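Local coordinates for Lmo2125 protein (Listeria monocytogenes serovar 1/2a, PDB 5TU0) that binds maltose and, as a lipoprotein of bacterial solute-binding protein family 1, probably delivers it to a membrane sugar transporter, at residues D93-K98 with E334-A339; A111-L116 with N330-Q335. The protein carries 2 engineered substitutions. All coordinates share one frame; numbering follows the deposited sequence.

In the fold
Both contacts meet at the C-terminal half of helix 327-336, with centres about 9 Å apart, and they share Glu334 and Gln335. Along the chain helix 94-99 comes first (contact 1), strand 105-121 follows (contact 2), and more than 200 residues later one stretch, 330-339, answers both. Contact 2 sets the helix against the long strand of the mixed sheet; contact 1 ties the turn that follows on from it to the short helix that precedes that strand. The two touch where the Tyr336 ring packs on Ile113. Since Glu114 of this strand lies in the sugar pocket, this distant part of the chain forms a layer of the fold directly behind the maltose site.

Contact 1 (D93-K98 with E334-A339)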
loop_
_atom_site.group_PDB
_atom_site.type_symbol
_atom_site.label_atom_id
_atom_site.label_comp_id
_atom_site.label_asym_id
_atom_site.label_seq_id
_atom_site.Cartn_x
_atom_site.Cartn_y
_atom_site.Cartn_z
ATOM N N ASP A 93 11.924 11.908 0.162
ATOM C CA ASP A 93 12.929 10.885 0.449
ATOM C C ASP A 93 13.232 10.158 -0.860
ATOM O O ASP A 93 12.381 10.088 -1.744
ATOM C CB ASP A 93 12.394 9.825 1.449
ATOM C CG ASP A 93 12.444 10.275 2.920
ATOM O OD1 ASP A 93 13.342 11.061 3.313
ATOM O OD2 ASP A 93 11.595 9.789 3.709
ATOM N N GLU A 94 14.425 9.584 -0.966
ATOM C CA GLU A 94 14.805 8.784 -2.136
ATOM C C GLU A 94 13.805 7.638 -2.400
ATOM O O GLU A 94 13.550 7.275 -3.543
ATOM C CB GLU A 94 16.220 8.220 -1.962
ATOM C CG GLU A 94 17.293 9.303 -1.988
ATOM C CD GLU A 94 18.714 8.757 -1.891
ATOM O OE1 GLU A 94 18.992 7.908 -1.007
ATOM O OE2 GLU A 94 19.572 9.208 -2.687
ATOM N N LYS A 95 13.242 7.080 -1.335
ATOM C CA LYS A 95 12.278 5.995 -1.473
ATOM C C LYS A 95 11.050 6.436 -2.257
ATOM O O LYS A 95 10.536 5.700 -3.083
ATOM C CB LYS A 95 11.831 5.512 -0.096
ATOM C CG LYS A 95 10.920 4.295 -0.131
ATOM C CD LYS A 95 10.307 4.013 1.237
ATOM C CE LYS A 95 11.343 3.692 2.287
ATOM N NZ LYS A 95 10.699 3.374 3.594
ATOM N N ASP A 96 10.574 7.644 -1.985
ATOM C CA ASP A 96 9.383 8.148 -2.657
ATOM C C ASP A 96 9.655 8.539 -4.101
ATOM O O ASP A 96 8.780 8.399 -4.947
ATOM C CB ASP A 96 8.759 9.238 -1.810
ATOM C CG ASP A 96 8.247 8.670 -0.463
ATOM O OD1 ASP A 96 7.675 7.545 -0.496
ATOM O OD2 ASP A 96 8.431 9.308 0.593
ATOM N N GLN A 97 10.875 8.982 -4.376
ATOM C CA GLN A 97 11.309 9.243 -5.744
ATOM C C GLN A 97 11.345 7.907 -6.494
ATOM O O GLN A 97 10.915 7.821 -7.629
ATOM C CB GLN A 97 12.690 9.889 -5.748
ATOM C CG GLN A 97 12.715 11.244 -5.068
ATOM C CD GLN A 97 14.106 11.825 -4.973
ATOM O OE1 GLN A 97 14.847 11.874 -5.961
ATOM N NE2 GLN A 97 14.460 12.304 -3.781
ATOM N N LYS A 98 11.841 6.855 -5.834
ATOM C CA LYS A 98 11.876 5.510 -6.424
ATOM C C LYS A 98 10.463 4.963 -6.791
ATOM O O LYS A 98 10.316 4.193 -7.741
ATOM C CB LYS A 98 12.605 4.555 -5.459
ATOM C CG LYS A 98 12.635 3.083 -5.843
ATOM C CD LYS A 98 13.364 2.280 -4.763
ATOM C CE LYS A 98 13.213 0.776 -4.958
ATOM N NZ LYS A 98 13.723 0.331 -6.281
ATOM N N GLU A 334 5.158 6.282 10.940
ATOM C CA GLU A 334 6.166 5.486 11.628
ATOM C C GLU A 334 6.432 4.185 10.899
ATOM O O GLU A 334 7.583 3.830 10.666
ATOM C CB GLU A 334 5.718 5.192 13.067
ATOM C CG GLU A 334 6.729 4.452 13.927
ATOM C CD GLU A 334 8.033 5.212 14.110
ATOM O OE1 GLU A 334 8.011 6.466 14.159
ATOM O OE2 GLU A 334 9.083 4.537 14.225
ATOM N N GLN A 335 5.371 3.488 10.520
ATOM C CA GLN A 335 5.532 2.203 9.840
ATOM C C GLN A 335 6.147 2.371 8.443
ATOM O O GLN A 335 6.937 1.542 7.994
ATOM C CB GLN A 335 4.204 1.457 9.749
ATOM C CG GLN A 335 4.362 0.028 9.282
ATOM C CD GLN A 335 5.188 -0.798 10.249
ATOM O OE1 GLN A 335 5.011 -0.720 11.462
ATOM N NE2 GLN A 335 6.095 -1.593 9.713
ATOM N N TYR A 336 5.821 3.471 7.777
ATOM C CA TYR A 336 6.337 3.708 6.422
ATOM C C TYR A 336 7.873 3.730 6.394
ATOM O O TYR A 336 8.483 3.370 5.385
ATOM C CB TYR A 336 5.741 5.003 5.850
ATOM C CG TYR A 336 5.852 5.123 4.361
ATOM C CD1 TYR A 336 4.944 4.467 3.524
ATOM C CD2 TYR A 336 6.834 5.903 3.782
ATOM C CE1 TYR A 336 5.026 4.594 2.148
ATOM C CE2 TYR A 336 6.922 6.034 2.415
ATOM C CZ TYR A 336 6.024 5.370 1.608
ATOM O OH TYR A 336 6.143 5.512 0.250
ATOM N N LYS A 337 8.494 4.102 7.518
ATOM C CA LYS A 337 9.961 4.121 7.634
ATOM C C LYS A 337 10.550 2.745 7.341
ATOM O O LYS A 337 11.660 2.644 6.835
ATOM C CB LYS A 337 10.421 4.538 9.037
ATOM C CG LYS A 337 10.021 5.933 9.480
ATOM C CD LYS A 337 10.412 6.133 10.935
ATOM C CE LYS A 337 9.854 7.417 11.503
ATOM N NZ LYS A 337 10.352 8.608 10.771
ATOM N N ASN A 338 9.787 1.701 7.646
ATOM C CA ASN A 338 10.238 0.323 7.438
ATOM C C ASN A 338 9.601 -0.357 6.225
ATOM O O ASN A 338 9.836 -1.534 6.002
ATOM C CB ASN A 338 9.935 -0.497 8.704
ATOM C CG ASN A 338 10.544 0.114 9.954
ATOM O OD1 ASN A 338 9.840 0.425 10.912
ATOM N ND2 ASN A 338 11.829 0.323 9.932
ATOM N N ALA A 339 8.797 0.376 5.448
ATOM C CA ALA A 339 8.147 -0.194 4.268
ATOM C C ALA A 339 9.004 -0.022 3.019
ATOM O O ALA A 339 9.678 1.005 2.868
ATOM C CB ALA A 339 6.793 0.462 4.047
#
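Lys95 and Asp96 reach from helix 94-99 to Tyr336 and the turn behind it; the tight part is where their side chains lie against Tyr336. Asp96 and Tyr336 meet tip to tip: the phenol OH donates to Asp96 OD1 over 2.7 Å, almost straight ahead of the C–O bond. OD1 lies at the ring edge, in its plane, and the carboxylate is nearly coplanar with the ring (27°). Tyrosine suits this buried place because its ring packs on Ile113 while its hydroxyl also bonds Gln99. Asp96 OD2 pairs with Arg318, so both carboxylate oxygens are engaged.

Lys95 runs past the ring the other way, its CD 4.1 Å from Tyr336 CE2. Residues Tyr336 to Ala339 form a type I beta turn in the last part of helix 327-336 and the residues that follow. Lysine suits the place: its long, flexible chain lies beside the ring while its charged end reaches the turn's carbonyls. Lys95 NZ donates to Ala339 O at 2.7 Å, with a C=O···N angle of 155°; its bond to Lys337 O is weak.

Beyond this the contact loosens. Lys337 points its CB away, its exposed side chain leaving the backbone carbonyl to meet Lys95.

Contact 2 (A111-L116 with N330-Q335); sequences AIIETL and NAVIEQ
Val332 CG1 stands to one side of the peptide plane joining Ile113 to Glu114, displaced from its middle, 4.1 Å from Ile113 O and 4.0 Å from Glu114 CA. The peptide group of Leu116 is met differently, at its oxygen edge: Gln335 CG lies almost straight ahead of the C=O bond, only 3.2 Å from Leu116 O. That oxygen and Thr115 N are buried here without a polar partner in the model. The side-chain amide of Gln335 turns aside by a bend at chi2 (63°), which carries CD away from the carbonyl; its OE1 accepts a bond from Ile258 N.

Thr115 crosses Gln335 at about a right angle. Its CG2 touches Gln335 CB at 3.8 Å and lies 4.0 Å from Val332 O. With OG1 anti to the backbone N (chi1 -172°), the hydroxyl reaches Phe270 O and the methyl is left to meet the helix, so one small side chain serves a polar and an apolar neighbour. Val332 gives a short branched surface that fits close to the strand backbone, and its CG1 also approaches Ile113 CD1 at 4.4 Å.

Extended backbone alternates sides. Ile113 and Thr115 turn toward the helix, whereas Glu114 and Leu116 turn away, Glu114 to touch both glucose units of the bound sugar and Leu116 to pack on Tyr164 and Phe165 of helix 163-172. The segment begins with a classic beta bulge, where Ala111 and Ile112 both face Lys274. Strand 105-121 is bonded to strand 272-278 and to the short strand 311-312, while helix 327-336 lies across it, with helix 315-323 packing against Ile113 and Ile333.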
loop_
_atom_site.group_PDB
_atom_site.type_symbol
_atom_site.label_atom_id
_atom_site.label_comp_id
_atom_site.label_asym_id
_atom_site.label_seq_id
_atom_site.Cartn_x
_atom_site.Cartn_y
_atom_site.Cartn_z
ATOM N N ALA A 111 2.371 11.872 -3.950
ATOM C CA ALA A 111 1.390 12.691 -3.280
ATOM C C ALA A 111 0.851 12.136 -1.950
ATOM O O ALA A 111 0.607 12.914 -1.016
ATOM C CB ALA A 111 0.235 12.915 -4.230
ATOM N N ILE A 112 0.659 10.813 -1.875
ATOM C CA ILE A 112 0.083 10.164 -0.715
ATOM C C ILE A 112 0.862 8.904 -0.410
ATOM O O ILE A 112 1.240 8.187 -1.325
ATOM C CB ILE A 112 -1.384 9.766 -0.988
ATOM C CG1 ILE A 112 -2.258 11.022 -1.171
ATOM C CG2 ILE A 112 -1.954 8.894 0.134
ATOM C CD1 ILE A 112 -3.689 10.731 -1.570
ATOM N N ILE A 113 1.110 8.647 0.869
ATOM C CA ILE A 113 1.776 7.412 1.273
ATOM C C ILE A 113 0.833 6.632 2.154
ATOM O O ILE A 113 -0.006 7.200 2.821
ATOM C CB ILE A 113 3.111 7.629 2.034
ATOM C CG1 ILE A 113 2.912 8.467 3.318
ATOM C CG2 ILE A 113 4.132 8.272 1.104
ATOM C CD1 ILE A 113 3.999 8.282 4.364
ATOM N N GLU A 114 0.965 5.318 2.119
ATOM C CA GLU A 114 0.198 4.463 2.999
ATOM C C GLU A 114 0.858 3.110 3.132
ATOM O O GLU A 114 1.623 2.704 2.275
ATOM C CB GLU A 114 -1.257 4.317 2.548
ATOM C CG GLU A 114 -1.476 3.758 1.164
ATOM C CD GLU A 114 -2.932 3.377 0.916
ATOM O OE1 GLU A 114 -3.831 3.787 1.710
ATOM O OE2 GLU A 114 -3.176 2.643 -0.068
ATOM N N THR A 115 0.588 2.446 4.243
ATOM C CA THR A 115 1.105 1.123 4.459
ATOM C C THR A 115 0.258 0.506 5.555
ATOM O O THR A 115 -0.593 1.182 6.156
ATOM C CB THR A 115 2.605 1.123 4.851
ATOM O OG1 THR A 115 3.099 -0.224 4.872
ATOM C CG2 THR A 115 2.838 1.746 6.217
ATOM N N LEU A 116 0.484 -0.770 5.790
ATOM C CA LEU A 116 -0.220 -1.501 6.821
ATOM C C LEU A 116 0.172 -1.029 8.217
ATOM O O LEU A 116 1.304 -0.625 8.463
ATOM C CB LEU A 116 0.036 -3.000 6.687
ATOM C CG LEU A 116 -0.512 -3.701 5.452
ATOM C CD1 LEU A 116 -0.205 -5.191 5.547
ATOM C CD2 LEU A 116 -2.007 -3.491 5.301
ATOM N N ASN A 330 -0.018 8.903 12.630
ATOM C CA ASN A 330 1.251 8.610 13.309
ATOM C C ASN A 330 1.739 7.189 12.996
ATOM O O ASN A 330 2.920 6.989 12.712
ATOM C CB ASN A 330 1.131 8.758 14.841
ATOM C CG ASN A 330 0.983 10.202 15.300
ATOM O OD1 ASN A 330 1.206 11.151 14.548
ATOM N ND2 ASN A 330 0.610 10.369 16.551
ATOM N N ALA A 331 0.826 6.220 13.070
ATOM C CA ALA A 331 1.154 4.814 12.767
ATOM C C ALA A 331 1.649 4.640 11.336
ATOM O O ALA A 331 2.648 3.974 11.100
ATOM C CB ALA A 331 -0.045 3.922 13.009
ATOM N N VAL A 332 0.938 5.232 10.384
ATOM C CA VAL A 332 1.344 5.178 8.978
ATOM C C VAL A 332 2.711 5.806 8.766
ATOM O O VAL A 332 3.561 5.214 8.120
ATOM C CB VAL A 332 0.315 5.871 8.048
ATOM C CG1 VAL A 332 0.879 6.057 6.625
ATOM C CG2 VAL A 332 -0.963 5.062 8.016
ATOM N N ILE A 333 2.936 6.989 9.328
ATOM C CA ILE A 333 4.233 7.666 9.170
ATOM C C ILE A 333 5.385 6.830 9.744
ATOM O O ILE A 333 6.448 6.692 9.115
ATOM C CB ILE A 333 4.207 9.071 9.816
ATOM C CG1 ILE A 333 3.265 9.994 9.019
ATOM C CG2 ILE A 333 5.609 9.663 9.872
ATOM C CD1 ILE A 333 2.974 11.329 9.687
ATOM N N GLU A 334 5.158 6.282 10.940
ATOM C CA GLU A 334 6.166 5.486 11.628
ATOM C C GLU A 334 6.432 4.185 10.899
ATOM O O GLU A 334 7.583 3.830 10.666
ATOM C CB GLU A 334 5.718 5.192 13.067
ATOM C CG GLU A 334 6.729 4.452 13.927
ATOM C CD GLU A 334 8.033 5.212 14.110
ATOM O OE1 GLU A 334 8.011 6.466 14.159
ATOM O OE2 GLU A 334 9.083 4.537 14.225
ATOM N N GLN A 335 5.371 3.488 10.520
ATOM C CA GLN A 335 5.532 2.203 9.840
ATOM C C GLN A 335 6.147 2.371 8.443
ATOM O O GLN A 335 6.937 1.542 7.994
ATOM C CB GLN A 335 4.204 1.457 9.749
ATOM C CG GLN A 335 4.362 0.028 9.282
ATOM C CD GLN A 335 5.188 -0.798 10.249
ATOM O OE1 GLN A 335 5.011 -0.720 11.462
ATOM N NE2 GLN A 335 6.095 -1.593 9.713
#